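Local coordinates for protein peptide methionine sulfoxide reductase msrA/msrB (Neisseria meningitidis, PDB 2FY6) that probably passes reducing equivalents, through its thioredoxin-fold N-terminal domain, to the methionine sulfoxide reductase activities of the same protein, at residues 3-8 against 96-101; 104-109 against 122-127. All coordinates share one frame; numbering follows the deposited sequence.

Contact 1: residues 3-8 against 96-101; sequences HTLSTL and GTIAQS
Ile98 reaches from helix 97-101 and meets Thr4 and Leu5 of the short N-terminal helix and Leu8 just beyond it. Its CD1 methyl lies against two leucine methyls at once, 3.9 Å from Leu5 CD1 and 3.9 Å from Leu8 CD1; the Leu5 side chain crosses it at about a right angle, whereas Leu8 runs past it in the opposite direction. This is the tight, inner part of the contact. Its floor is the sheet: Leu5 and Leu8 both rest on Val91, Leu5 also touches Ile28, and Ile98 packs on Phe30. The isoleucine is extended beyond CB (chi2 -178°), which carries CD1 to the leucine pair. Ile98 CG1 lies beside Thr4 CG2, at 3.9 Å.

Toward solvent the packing thins. Thr4 holds CG2 anti to its own N and turns this methyl, rather than OG1, to the other helix, where Thr97 CG2 stands 4.0 Å away. Thr97 is exposed and Thr4 partly so, making this methyl pair the outer margin.

Polar bonds nearby stay within a segment or go to Asp93: Thr7 OG1 donates to Thr4 O (2.6 Å) within its own turn, and Asp93 accepts from Ile98 N near the helix start. With only methyl and methylene groups meeting, the two segments are joined by van der Waals and hydrophobic contact, a union that prescribes little directional geometry.

Contact 2: residues 104-109 against 122-127; sequences ISVYPS and IVKGSI
Pro108 and Ser126 meet where the two segments approach at the loop end: Ser126 OG lies 3.2 Å from Pro108 CG and also close to CD, so the hydroxyl borders the proline ring. Next to them Gly125 N donates a weak, bent hydrogen bond to Pro108 O (2.8 Å, 124° at the hydrogen). One residue further, Ser109 and Lys124 form an antiparallel non-hydrogen-bonded pair with CA atoms 4.5 Å apart, and Ser109 CA makes a CA-H...O contact with Val123 O at 3.2 Å.

Apolar groups flank this backbone pairing. Val106 CG1, set between its own N and carbonyl carbon (chi1 68°), lies 3.8 Å from Lys124 CB, while the lysine chain bends at chi3 and chi4 and leads its amine away. Ile104 CD1 touches Ile122 CG2 at 3.8 Å, the two side chains crossing at a slant; Ile104 also packs on Phe30.

Further bonds position these groups. Ser109 OG donates to Val106 O (2.6 Å) from above the carbonyl plane and so ties the loop across the Tyr107-Pro108 peptide, which is cis. Ser126 OG is hydrogen-bonded to Glu41, and backbone bonds join Ser109 to Phe30 and Val123 to Trp110. Gly125, just past the end of the strand, takes a positive phi (92°), a backbone conformation that glycine adopts readily.

Pro108 and Tyr107 both touch Cys38, which with Cys35 forms a CxxC pattern at a helix start. A cis-proline loop leading into the strand that follows it, beside a helix that begins with CxxC, is a hallmark of the thioredoxin fold, consistent with placement at the redox site.

From the N terminus, helix 2-6 and the turn after it pair with helix 97-101 only much later in the chain, so contact 1 closes a long loop that holds the strands 9-10, 26-31, 58-63 and 90-92 and the CxxC region. The chain then passes directly into contact 2, which closes a much shorter loop around the hairpin of strands 109-113 and 119-124. The two loops neither nest nor cross but follow in series, with centres about 16 Å apart. They adjoin where Ala99 O and Ile104 N lie 2.7 Å apart, a probable hydrogen bond. Contact 1 joins two helices over the sheet, and contact 2 fastens the cis-proline loop to the edge strand.

Contact 1: residues 3-8 against 96-101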
ATOM      1  N   HIS A   3      -6.267  -9.373   8.505  1.00 36.26           N
ATOM      2  CA  HIS A   3      -6.816 -10.642   8.045  1.00 34.47           C
ATOM      3  C   HIS A   3      -7.178 -10.613   6.567  1.00 32.13           C
ATOM      4  O   HIS A   3      -6.771 -11.491   5.807  1.00 31.63           O
ATOM      5  CB  HIS A   3      -8.053 -11.041   8.849  1.00 35.89           C
ATOM      6  CG  HIS A   3      -8.705 -12.291   8.345  1.00 37.50           C
ATOM      7  ND1 HIS A   3      -8.033 -13.490   8.248  1.00 38.01           N
ATOM      8  CD2 HIS A   3      -9.949 -12.516   7.859  1.00 39.15           C
ATOM      9  CE1 HIS A   3      -8.833 -14.400   7.720  1.00 39.39           C
ATOM     10  NE2 HIS A   3     -10.002 -13.834   7.476  1.00 40.31           N
ATOM     11  N   THR A   4      -7.953  -9.612   6.162  1.00 30.32           N
ATOM     12  CA  THR A   4      -8.347  -9.490   4.764  1.00 28.88           C
ATOM     13  C   THR A   4      -7.081  -9.446   3.924  1.00 26.59           C
ATOM     14  O   THR A   4      -7.015 -10.005   2.831  1.00 24.66           O
ATOM     15  CB  THR A   4      -9.133  -8.190   4.503  1.00 30.34           C
ATOM     16  OG1 THR A   4     -10.284  -8.145   5.355  1.00 33.68           O
ATOM     17  CG2 THR A   4      -9.583  -8.127   3.052  1.00 30.45           C
ATOM     18  N   LEU A   5      -6.070  -8.776   4.460  1.00 24.64           N
ATOM     19  CA  LEU A   5      -4.800  -8.627   3.778  1.00 23.66           C
ATOM     20  C   LEU A   5      -4.122  -9.981   3.570  1.00 21.59           C
ATOM     21  O   LEU A   5      -3.636 -10.276   2.482  1.00 19.99           O
ATOM     22  CB  LEU A   5      -3.910  -7.683   4.593  1.00 23.37           C
ATOM     23  CG  LEU A   5      -2.685  -7.013   3.972  1.00 22.65           C
ATOM     24  CD1 LEU A   5      -3.010  -6.407   2.614  1.00 18.49           C
ATOM     25  CD2 LEU A   5      -2.209  -5.932   4.938  1.00 21.79           C
ATOM     26  N   SER A   6      -4.120 -10.812   4.606  1.00 22.02           N
ATOM     27  CA  SER A   6      -3.485 -12.127   4.526  1.00 21.79           C
ATOM     28  C   SER A   6      -4.188 -13.068   3.545  1.00 21.23           C
ATOM     29  O   SER A   6      -3.614 -14.068   3.118  1.00 20.30           O
ATOM     30  CB  SER A   6      -3.432 -12.777   5.913  1.00 22.96           C
ATOM     31  OG  SER A   6      -4.726 -13.100   6.389  1.00 19.59           O
ATOM     32  N   THR A   7      -5.424 -12.740   3.187  1.00 21.05           N
ATOM     33  CA  THR A   7      -6.191 -13.566   2.262  1.00 21.22           C
ATOM     34  C   THR A   7      -5.999 -13.107   0.821  1.00 20.23           C
ATOM     35  O   THR A   7      -6.465 -13.756  -0.119  1.00 19.04           O
ATOM     36  CB  THR A   7      -7.696 -13.511   2.576  1.00 21.23           C
ATOM     37  OG1 THR A   7      -8.197 -12.202   2.282  1.00 23.45           O
ATOM     38  CG2 THR A   7      -7.946 -13.814   4.041  1.00 24.31           C
ATOM     39  N   LEU A   8      -5.309 -11.987   0.647  1.00 18.49           N
ATOM     40  CA  LEU A   8      -5.078 -11.449  -0.687  1.00 17.15           C
ATOM     41  C   LEU A   8      -3.732 -11.857  -1.266  1.00 16.82           C
ATOM     42  O   LEU A   8      -2.856 -12.350  -0.558  1.00 17.90           O
ATOM     43  CB  LEU A   8      -5.170  -9.923  -0.656  1.00 17.04           C
ATOM     44  CG  LEU A   8      -6.505  -9.334  -0.192  1.00 18.01           C
ATOM     45  CD1 LEU A   8      -6.376  -7.821  -0.063  1.00 17.55           C
ATOM     46  CD2 LEU A   8      -7.609  -9.698  -1.189  1.00 16.57           C
ATOM     47  N   GLY A  96     -11.973  -3.426  -3.623  1.00 14.53           N
ATOM     48  CA  GLY A  96     -11.507  -2.466  -2.632  1.00 13.30           C
ATOM     49  C   GLY A  96     -12.107  -2.676  -1.253  1.00 13.91           C
ATOM     50  O   GLY A  96     -12.579  -1.730  -0.611  1.00 13.53           O
ATOM     51  N   THR A  97     -12.088  -3.922  -0.795  1.00 14.56           N
ATOM     52  CA  THR A  97     -12.628  -4.262   0.514  1.00 16.56           C
ATOM     53  C   THR A  97     -11.943  -3.466   1.615  1.00 15.13           C
ATOM     54  O   THR A  97     -12.606  -2.869   2.464  1.00 16.31           O
ATOM     55  CB  THR A  97     -12.457  -5.764   0.802  1.00 18.25           C
ATOM     56  OG1 THR A  97     -13.251  -6.516  -0.123  1.00 22.06           O
ATOM     57  CG2 THR A  97     -12.889  -6.090   2.226  1.00 21.37           C
ATOM     58  N   ILE A  98     -10.614  -3.457   1.597  1.00 13.91           N
ATOM     59  CA  ILE A  98      -9.846  -2.735   2.602  1.00 13.04           C
ATOM     60  C   ILE A  98     -10.064  -1.224   2.496  1.00 13.31           C
ATOM     61  O   ILE A  98     -10.285  -0.549   3.502  1.00 10.97           O
ATOM     62  CB  ILE A  98      -8.329  -3.044   2.471  1.00 14.14           C
ATOM     63  CG1 ILE A  98      -8.089  -4.551   2.630  1.00 15.91           C
ATOM     64  CG2 ILE A  98      -7.541  -2.254   3.521  1.00 15.69           C
ATOM     65  CD1 ILE A  98      -6.631  -4.973   2.558  1.00 15.96           C
ATOM     66  N   ALA A  99     -10.006  -0.698   1.276  1.00 14.95           N
ATOM     67  CA  ALA A  99     -10.197   0.736   1.048  1.00 16.24           C
ATOM     68  C   ALA A  99     -11.531   1.242   1.608  1.00 17.50           C
ATOM     69  O   ALA A  99     -11.587   2.307   2.231  1.00 17.84           O
ATOM     70  CB  ALA A  99     -10.105   1.046  -0.440  1.00 14.56           C
ATOM     71  N   GLN A 100     -12.600   0.485   1.377  1.00 18.28           N
ATOM     72  CA  GLN A 100     -13.922   0.855   1.881  1.00 19.33           C
ATOM     73  C   GLN A 100     -13.909   0.811   3.405  1.00 19.80           C
ATOM     74  O   GLN A 100     -14.428   1.704   4.076  1.00 20.02           O
ATOM     75  CB  GLN A 100     -14.988  -0.119   1.370  1.00 21.67           C
ATOM     76  CG  GLN A 100     -15.280  -0.041  -0.112  1.00 22.19           C
ATOM     77  CD  GLN A 100     -16.235  -1.136  -0.561  1.00 25.57           C
ATOM     78  OE1 GLN A 100     -17.372  -1.207  -0.101  1.00 28.50           O
ATOM     79  NE2 GLN A 100     -15.767  -2.000  -1.456  1.00 25.22           N
ATOM     80  N   SER A 101     -13.320  -0.251   3.942  1.00 18.43           N
ATOM     81  CA  SER A 101     -13.227  -0.427   5.384  1.00 21.49           C
ATOM     82  C   SER A 101     -12.544   0.766   6.039  1.00 20.97           C
ATOM     83  O   SER A 101     -12.937   1.196   7.124  1.00 18.33           O
ATOM     84  CB  SER A 101     -12.447  -1.701   5.706  1.00 21.79           C
ATOM     85  OG  SER A 101     -12.367  -1.905   7.100  1.00 29.64           O
TER

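Contact 2: residues 104-109 against 122-127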
ATOM      1  N   ILE A 104     -11.095   5.005   2.353  1.00 17.94           N
ATOM      2  CA  ILE A 104     -10.122   5.663   1.488  1.00 19.61           C
ATOM      3  C   ILE A 104     -10.905   6.228   0.309  1.00 20.42           C
ATOM      4  O   ILE A 104     -11.688   5.507  -0.306  1.00 19.44           O
ATOM      5  CB  ILE A 104      -9.079   4.655   0.955  1.00 19.46           C
ATOM      6  CG1 ILE A 104      -8.292   4.054   2.122  1.00 20.96           C
ATOM      7  CG2 ILE A 104      -8.151   5.340  -0.039  1.00 20.71           C
ATOM      8  CD1 ILE A 104      -7.507   5.080   2.922  1.00 23.87           C
ATOM      9  N   SER A 105     -10.698   7.506  -0.008  1.00 19.84           N
ATOM     10  CA  SER A 105     -11.418   8.139  -1.109  1.00 21.18           C
ATOM     11  C   SER A 105     -10.536   8.914  -2.093  1.00 21.32           C
ATOM     12  O   SER A 105     -10.983   9.272  -3.185  1.00 22.54           O
ATOM     13  CB  SER A 105     -12.481   9.086  -0.556  1.00 22.40           C
ATOM     14  OG  SER A 105     -11.866  10.151   0.144  1.00 26.92           O
ATOM     15  N   VAL A 106      -9.292   9.181  -1.712  1.00 19.13           N
ATOM     16  CA  VAL A 106      -8.381   9.916  -2.581  1.00 16.38           C
ATOM     17  C   VAL A 106      -7.071   9.151  -2.723  1.00 13.94           C
ATOM     18  O   VAL A 106      -6.701   8.380  -1.838  1.00 13.17           O
ATOM     19  CB  VAL A 106      -8.096  11.338  -2.013  1.00 18.45           C
ATOM     20  CG1 VAL A 106      -7.295  11.244  -0.718  1.00 16.00           C
ATOM     21  CG2 VAL A 106      -7.355  12.175  -3.040  1.00 19.58           C
ATOM     22  N   TYR A 107      -6.382   9.358  -3.843  1.00 11.58           N
ATOM     23  CA  TYR A 107      -5.112   8.690  -4.104  1.00 12.22           C
ATOM     24  C   TYR A 107      -3.990   9.670  -4.419  1.00 12.40           C
ATOM     25  O   TYR A 107      -4.192  10.659  -5.116  1.00 12.03           O
ATOM     26  CB  TYR A 107      -5.226   7.716  -5.280  1.00 10.99           C
ATOM     27  CG  TYR A 107      -6.092   6.502  -5.031  1.00  9.48           C
ATOM     28  CD1 TYR A 107      -5.958   5.752  -3.865  1.00 11.35           C
ATOM     29  CD2 TYR A 107      -7.003   6.068  -5.998  1.00 11.11           C
ATOM     30  CE1 TYR A 107      -6.706   4.596  -3.664  1.00 11.39           C
ATOM     31  CE2 TYR A 107      -7.755   4.912  -5.813  1.00 10.90           C
ATOM     32  CZ  TYR A 107      -7.601   4.182  -4.648  1.00 13.63           C
ATOM     33  OH  TYR A 107      -8.323   3.030  -4.465  1.00 15.98           O
ATOM     34  N   PRO A 108      -2.796   9.413  -3.873  1.00 14.12           N
ATOM     35  CA  PRO A 108      -2.610   8.242  -3.012  1.00 14.98           C
ATOM     36  C   PRO A 108      -3.088   8.546  -1.594  1.00 12.37           C
ATOM     37  O   PRO A 108      -3.480   9.668  -1.289  1.00 13.74           O
ATOM     38  CB  PRO A 108      -1.101   8.013  -3.070  1.00 15.54           C
ATOM     39  CG  PRO A 108      -0.566   9.394  -3.195  1.00 14.98           C
ATOM     40  CD  PRO A 108      -1.499  10.030  -4.211  1.00 14.65           C
ATOM     41  N   SER A 109      -3.076   7.526  -0.747  1.00 13.05           N
ATOM     42  CA  SER A 109      -3.441   7.657   0.659  1.00 11.96           C
ATOM     43  C   SER A 109      -2.611   6.611   1.378  1.00 11.20           C
ATOM     44  O   SER A 109      -2.272   5.575   0.798  1.00 11.27           O
ATOM     45  CB  SER A 109      -4.933   7.398   0.891  1.00 14.03           C
ATOM     46  OG  SER A 109      -5.706   8.550   0.597  1.00 16.11           O
ATOM     47  N   ILE A 122      -4.487   7.193   9.230  1.00 15.94           N
ATOM     48  CA  ILE A 122      -4.837   7.201   7.821  1.00 16.36           C
ATOM     49  C   ILE A 122      -4.487   8.592   7.318  1.00 16.41           C
ATOM     50  O   ILE A 122      -4.996   9.591   7.832  1.00 17.79           O
ATOM     51  CB  ILE A 122      -6.343   6.920   7.599  1.00 16.28           C
ATOM     52  CG1 ILE A 122      -6.696   5.533   8.140  1.00 17.31           C
ATOM     53  CG2 ILE A 122      -6.678   6.985   6.109  1.00 17.94           C
ATOM     54  CD1 ILE A 122      -8.157   5.148   7.958  1.00 20.38           C
ATOM     55  N   VAL A 123      -3.600   8.657   6.334  1.00 15.15           N
ATOM     56  CA  VAL A 123      -3.173   9.931   5.776  1.00 15.71           C
ATOM     57  C   VAL A 123      -3.638  10.068   4.337  1.00 15.50           C
ATOM     58  O   VAL A 123      -3.378   9.200   3.508  1.00 15.17           O
ATOM     59  CB  VAL A 123      -1.635  10.062   5.804  1.00 16.83           C
ATOM     60  CG1 VAL A 123      -1.216  11.426   5.266  1.00 19.00           C
ATOM     61  CG2 VAL A 123      -1.122   9.853   7.214  1.00 17.77           C
ATOM     62  N   LYS A 124      -4.327  11.163   4.042  1.00 15.63           N
ATOM     63  CA  LYS A 124      -4.809  11.405   2.690  1.00 17.74           C
ATOM     64  C   LYS A 124      -3.747  12.126   1.864  1.00 17.53           C
ATOM     65  O   LYS A 124      -3.118  13.073   2.335  1.00 16.55           O
ATOM     66  CB  LYS A 124      -6.094  12.237   2.730  1.00 20.55           C
ATOM     67  CG  LYS A 124      -7.280  11.492   3.335  1.00 24.27           C
ATOM     68  CD  LYS A 124      -8.538  12.350   3.396  1.00 28.75           C
ATOM     69  CE  LYS A 124      -8.473  13.376   4.522  1.00 32.47           C
ATOM     70  NZ  LYS A 124      -7.353  14.344   4.361  1.00 34.03           N
ATOM     71  N   GLY A 125      -3.546  11.664   0.634  1.00 15.25           N
ATOM     72  CA  GLY A 125      -2.571  12.289  -0.239  1.00 15.12           C
ATOM     73  C   GLY A 125      -1.182  11.688  -0.169  1.00 15.25           C
ATOM     74  O   GLY A 125      -0.921  10.748   0.585  1.00 13.74           O
ATOM     75  N   SER A 126      -0.284  12.236  -0.978  1.00 15.81           N
ATOM     76  CA  SER A 126       1.097  11.775  -1.021  1.00 16.02           C
ATOM     77  C   SER A 126       1.842  12.226   0.226  1.00 16.18           C
ATOM     78  O   SER A 126       1.480  13.225   0.854  1.00 15.58           O
ATOM     79  CB  SER A 126       1.821  12.366  -2.235  1.00 13.17           C
ATOM     80  OG  SER A 126       1.168  12.041  -3.446  1.00 20.66           O
ATOM     81  N   ILE A 127       2.879  11.478   0.580  1.00 14.73           N
ATOM     82  CA  ILE A 127       3.728  11.842   1.704  1.00 14.13           C
ATOM     83  C   ILE A 127       5.165  11.755   1.194  1.00 14.09           C
ATOM     84  O   ILE A 127       5.452  11.019   0.242  1.00 14.32           O
ATOM     85  CB  ILE A 127       3.551  10.892   2.924  1.00 12.85           C
ATOM     86  CG1 ILE A 127       3.921   9.457   2.548  1.00 13.66           C
ATOM     87  CG2 ILE A 127       2.108  10.968   3.440  1.00 13.61           C
ATOM     88  CD1 ILE A 127       3.843   8.485   3.721  1.00 12.25           C
TER